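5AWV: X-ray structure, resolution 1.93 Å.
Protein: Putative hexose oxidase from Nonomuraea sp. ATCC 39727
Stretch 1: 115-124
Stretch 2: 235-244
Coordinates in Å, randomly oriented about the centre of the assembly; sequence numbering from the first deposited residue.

Stretch 1 (115-124) AYDPSMNAFL
Stretch 2 235-244: VGRNPERLLP

Stretch 1 is a hairpin. Its strands, 115-117 and 122-124, run antiparallel, tied by Ala115 N to Leu124 O (2.9 Å), Leu124 N to Ala115 O (2.8 Å) and Asp117 N to Ala122 O (2.9 Å). Residues 118-120 turn with helical phi/psi, and Asn121 closes the turn at phi/psi 47/55. Asp117 (chi1 t) braces this turn through Asp117 OD1, which accepts from Ser119 N at 2.9 Å and Ser119 OG at 2.8 Å. Tyr116 (t, chi2 67°), Asn121 (t) and Phe123 (m, chi2 -83°) all point toward stretch 2, which has no regular strand and sets Arg237, Pro239, Leu242 and Leu243 against the hairpin, burying 469 Å² in total. The register is Asn121 CA to Arg237 CA at 6.3 Å, Tyr116 CA to Pro239 CA at 6.8 Å and Ala122 CA to Leu242 CA at 6.7 Å.

Stretch 2 passes from Val235, which makes no contact, to Gly236, whose phi/psi of 80/-149 suits glycine. Gly236 O lies 3.0 Å from Asn121 OD1; both are acceptors, so no bond joins them, and OD1 is satisfied elsewhere in the structure.

Arg237 (phi/psi -123/12; chi m, t, p, then 75°) starts sideways, but its end comes nearer. Arg237 NH2 donates to Pro118 O at 3.0 Å, with an N-H...O angle of 161°, a nearly straight bond to a turn carbonyl that lies near the guanidinium plane and also takes a weak bond from Asn121 N. One water accepts from Arg237 NH1 (2.8 Å) and donates to Pro118 O (3.1 Å), reinforcing that link. Tyr116 OH and Asn121 ND2 lie over one face of the guanidinium, themselves joined by a weak 2.7 Å bond from ND2 to OH. A second water donates to Arg237 O at 2.6 Å and bonds Tyr116 OH at 3.1 Å.

Asn238 points away, and Pro239 (-58/-27) then turns toward the hairpin. Pro239 CG sits 3.7 Å from the Tyr116 ring centroid, only 5° off the normal: a CH-pi contact, with the ring methylene at CG set over the aromatic face. Pro239 CB also meets Phe123 CZ at 4.0 Å.

Glu240 and Arg241 leave the contact while the chain turns, with Arg241 N bonded to Asn238 O (2.8 Å) and Leu242 N to Pro239 O (3.1 Å). This returns Leu242 (m, t) to the hairpin: Leu242 CD1 packs on Tyr116 CE1 at 3.5 Å and Leu242 CB on Phe123 CE2 at 3.9 Å, so one leucine touches both aromatics. Leu243 extends to -138/164, and its m, t side chain brings Leu243 CD1 within 3.4 Å of Phe123 CD2. Pro244 lies beyond reach.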

# COMPACT_ATOMS: atom_id res chain seq x y z
N ALA A 115 -18.37 1.45 -2.24
CA ALA A 115 -19.70 1.28 -2.84
C ALA A 115 -19.67 1.29 -4.31
O ALA A 115 -18.74 1.81 -4.96
CB ALA A 115 -20.62 2.38 -2.40
N TYR A 116 -20.65 0.61 -4.86
CA TYR A 116 -20.88 0.69 -6.29
C TYR A 116 -21.46 2.09 -6.62
O TYR A 116 -22.42 2.51 -6.02
CB TYR A 116 -21.81 -0.36 -6.78
CG TYR A 116 -22.20 -0.10 -8.23
CD1 TYR A 116 -21.24 -0.20 -9.27
CD2 TYR A 116 -23.52 0.25 -8.55
CE1 TYR A 116 -21.58 0.01 -10.60
CE2 TYR A 116 -23.89 0.43 -9.89
CZ TYR A 116 -22.92 0.32 -10.91
OH TYR A 116 -23.31 0.54 -12.23
N ASP A 117 -20.85 2.78 -7.57
CA ASP A 117 -21.24 4.13 -7.94
C ASP A 117 -21.85 4.13 -9.31
O ASP A 117 -21.11 4.09 -10.30
CB ASP A 117 -20.00 5.03 -7.92
CG ASP A 117 -20.31 6.50 -8.23
OD1 ASP A 117 -21.32 6.76 -8.92
OD2 ASP A 117 -19.54 7.36 -7.80
N PRO A 118 -23.22 4.15 -9.43
CA PRO A 118 -23.76 4.05 -10.82
C PRO A 118 -23.37 5.17 -11.75
O PRO A 118 -23.42 4.95 -12.92
CB PRO A 118 -25.30 3.97 -10.63
CG PRO A 118 -25.53 4.39 -9.23
CD PRO A 118 -24.26 4.38 -8.44
N SER A 119 -22.97 6.33 -11.28
CA SER A 119 -22.73 7.44 -12.24
C SER A 119 -21.31 7.33 -12.83
O SER A 119 -21.03 7.87 -13.88
CB SER A 119 -22.91 8.75 -11.58
OG SER A 119 -21.83 8.90 -10.68
N MET A 120 -20.42 6.58 -12.16
CA MET A 120 -19.14 6.19 -12.76
C MET A 120 -19.13 4.77 -13.32
O MET A 120 -18.21 4.42 -14.08
CB MET A 120 -18.02 6.41 -11.75
CG MET A 120 -18.01 7.83 -11.23
SD MET A 120 -17.36 9.01 -12.49
CE MET A 120 -15.69 9.23 -11.94
N ASN A 121 -20.18 3.97 -13.02
CA ASN A 121 -20.25 2.53 -13.33
C ASN A 121 -18.89 1.90 -12.88
O ASN A 121 -18.22 1.18 -13.63
CB ASN A 121 -20.58 2.25 -14.82
CG ASN A 121 -20.88 0.83 -15.09
OD1 ASN A 121 -20.60 0.28 -16.19
ND2 ASN A 121 -21.53 0.21 -14.18
N ALA A 122 -18.57 2.14 -11.62
CA ALA A 122 -17.31 1.66 -11.01
C ALA A 122 -17.50 1.63 -9.52
O ALA A 122 -18.40 2.25 -9.00
CB ALA A 122 -16.17 2.63 -11.34
N PHE A 123 -16.60 0.93 -8.84
CA PHE A 123 -16.51 0.94 -7.39
C PHE A 123 -15.75 2.09 -6.84
O PHE A 123 -14.61 2.32 -7.18
CB PHE A 123 -15.89 -0.35 -6.91
CG PHE A 123 -16.75 -1.51 -7.10
CD1 PHE A 123 -17.72 -1.82 -6.18
CD2 PHE A 123 -16.64 -2.29 -8.21
CE1 PHE A 123 -18.51 -2.92 -6.35
CE2 PHE A 123 -17.43 -3.34 -8.38
CZ PHE A 123 -18.36 -3.69 -7.46
N LEU A 124 -16.39 2.87 -6.01
CA LEU A 124 -15.82 3.98 -5.28
C LEU A 124 -15.17 3.36 -4.02
O LEU A 124 -15.87 2.61 -3.21
CB LEU A 124 -16.96 4.92 -4.86
CG LEU A 124 -16.61 6.30 -4.30
CD1 LEU A 124 -17.80 7.19 -3.95
CD2 LEU A 124 -15.86 6.25 -3.04
N VAL A 235 -18.40 -4.63 -19.92
CA VAL A 235 -19.02 -5.79 -19.29
C VAL A 235 -20.41 -5.45 -18.81
O VAL A 235 -20.99 -6.17 -17.97
CB VAL A 235 -18.19 -6.29 -18.08
CG1 VAL A 235 -16.86 -6.86 -18.55
CG2 VAL A 235 -18.02 -5.20 -17.03
N GLY A 236 -20.94 -4.33 -19.30
CA GLY A 236 -22.22 -3.83 -18.83
C GLY A 236 -22.12 -3.09 -17.52
O GLY A 236 -21.10 -2.47 -17.18
N ARG A 237 -23.19 -3.19 -16.79
CA ARG A 237 -23.38 -2.46 -15.54
C ARG A 237 -23.65 -3.38 -14.34
O ARG A 237 -23.96 -2.88 -13.26
CB ARG A 237 -24.55 -1.48 -15.67
CG ARG A 237 -24.41 -0.53 -16.83
CD ARG A 237 -25.59 0.42 -16.87
NE ARG A 237 -25.76 1.20 -15.67
CZ ARG A 237 -24.99 2.25 -15.34
NH1 ARG A 237 -23.98 2.63 -16.13
NH2 ARG A 237 -25.20 2.90 -14.22
N ASN A 238 -23.43 -4.68 -14.51
CA ASN A 238 -23.62 -5.62 -13.44
C ASN A 238 -22.36 -5.49 -12.49
O ASN A 238 -21.25 -5.87 -12.91
CB ASN A 238 -23.70 -6.99 -14.07
CG ASN A 238 -23.86 -8.11 -13.05
OD1 ASN A 238 -23.80 -9.28 -13.43
ND2 ASN A 238 -24.04 -7.78 -11.77
N PRO A 239 -22.53 -4.95 -11.29
CA PRO A 239 -21.31 -4.66 -10.45
C PRO A 239 -20.49 -5.92 -10.19
O PRO A 239 -19.25 -5.84 -10.05
CB PRO A 239 -21.90 -4.07 -9.18
CG PRO A 239 -23.16 -3.52 -9.63
CD PRO A 239 -23.73 -4.55 -10.55
N GLU A 240 -21.15 -7.09 -10.20
CA GLU A 240 -20.40 -8.35 -10.05
C GLU A 240 -19.39 -8.65 -11.13
O GLU A 240 -18.58 -9.55 -10.96
CB GLU A 240 -21.35 -9.54 -9.90
CG GLU A 240 -22.29 -9.49 -8.74
CD GLU A 240 -22.94 -10.87 -8.56
OE1 GLU A 240 -24.03 -11.09 -9.13
OE2 GLU A 240 -22.31 -11.74 -7.91
N ARG A 241 -19.47 -8.00 -12.29
CA ARG A 241 -18.50 -8.17 -13.40
C ARG A 241 -17.47 -7.02 -13.48
O ARG A 241 -16.57 -7.04 -14.31
CB ARG A 241 -19.28 -8.34 -14.75
CG ARG A 241 -19.85 -9.75 -14.87
CD ARG A 241 -20.92 -9.98 -15.92
NE ARG A 241 -20.65 -9.57 -17.31
CZ ARG A 241 -19.67 -10.03 -18.11
NH1 ARG A 241 -18.77 -10.89 -17.68
NH2 ARG A 241 -19.58 -9.56 -19.36
N LEU A 242 -17.58 -6.02 -12.62
CA LEU A 242 -16.80 -4.81 -12.81
C LEU A 242 -15.43 -4.89 -12.16
O LEU A 242 -14.61 -4.03 -12.43
CB LEU A 242 -17.52 -3.55 -12.31
CG LEU A 242 -18.68 -3.15 -13.22
CD1 LEU A 242 -19.48 -2.11 -12.49
CD2 LEU A 242 -18.13 -2.67 -14.56
N LEU A 243 -15.17 -5.92 -11.35
CA LEU A 243 -13.80 -6.20 -10.81
C LEU A 243 -13.53 -7.69 -10.87
O LEU A 243 -14.47 -8.45 -11.03
CB LEU A 243 -13.65 -5.71 -9.37
CG LEU A 243 -13.44 -4.20 -9.30
CD1 LEU A 243 -13.54 -3.74 -7.88
CD2 LEU A 243 -12.17 -3.67 -9.97
N PRO A 244 -12.26 -8.09 -10.75
CA PRO A 244 -11.91 -9.54 -10.80
C PRO A 244 -12.63 -10.37 -9.73
O PRO A 244 -12.90 -9.89 -8.64
CB PRO A 244 -10.43 -9.54 -10.48
CG PRO A 244 -9.96 -8.22 -11.00
CD PRO A 244 -11.04 -7.25 -10.71
O HOH W 1 -25.79 -1.28 -12.26
O HOH W 2 -22.72 5.12 -15.89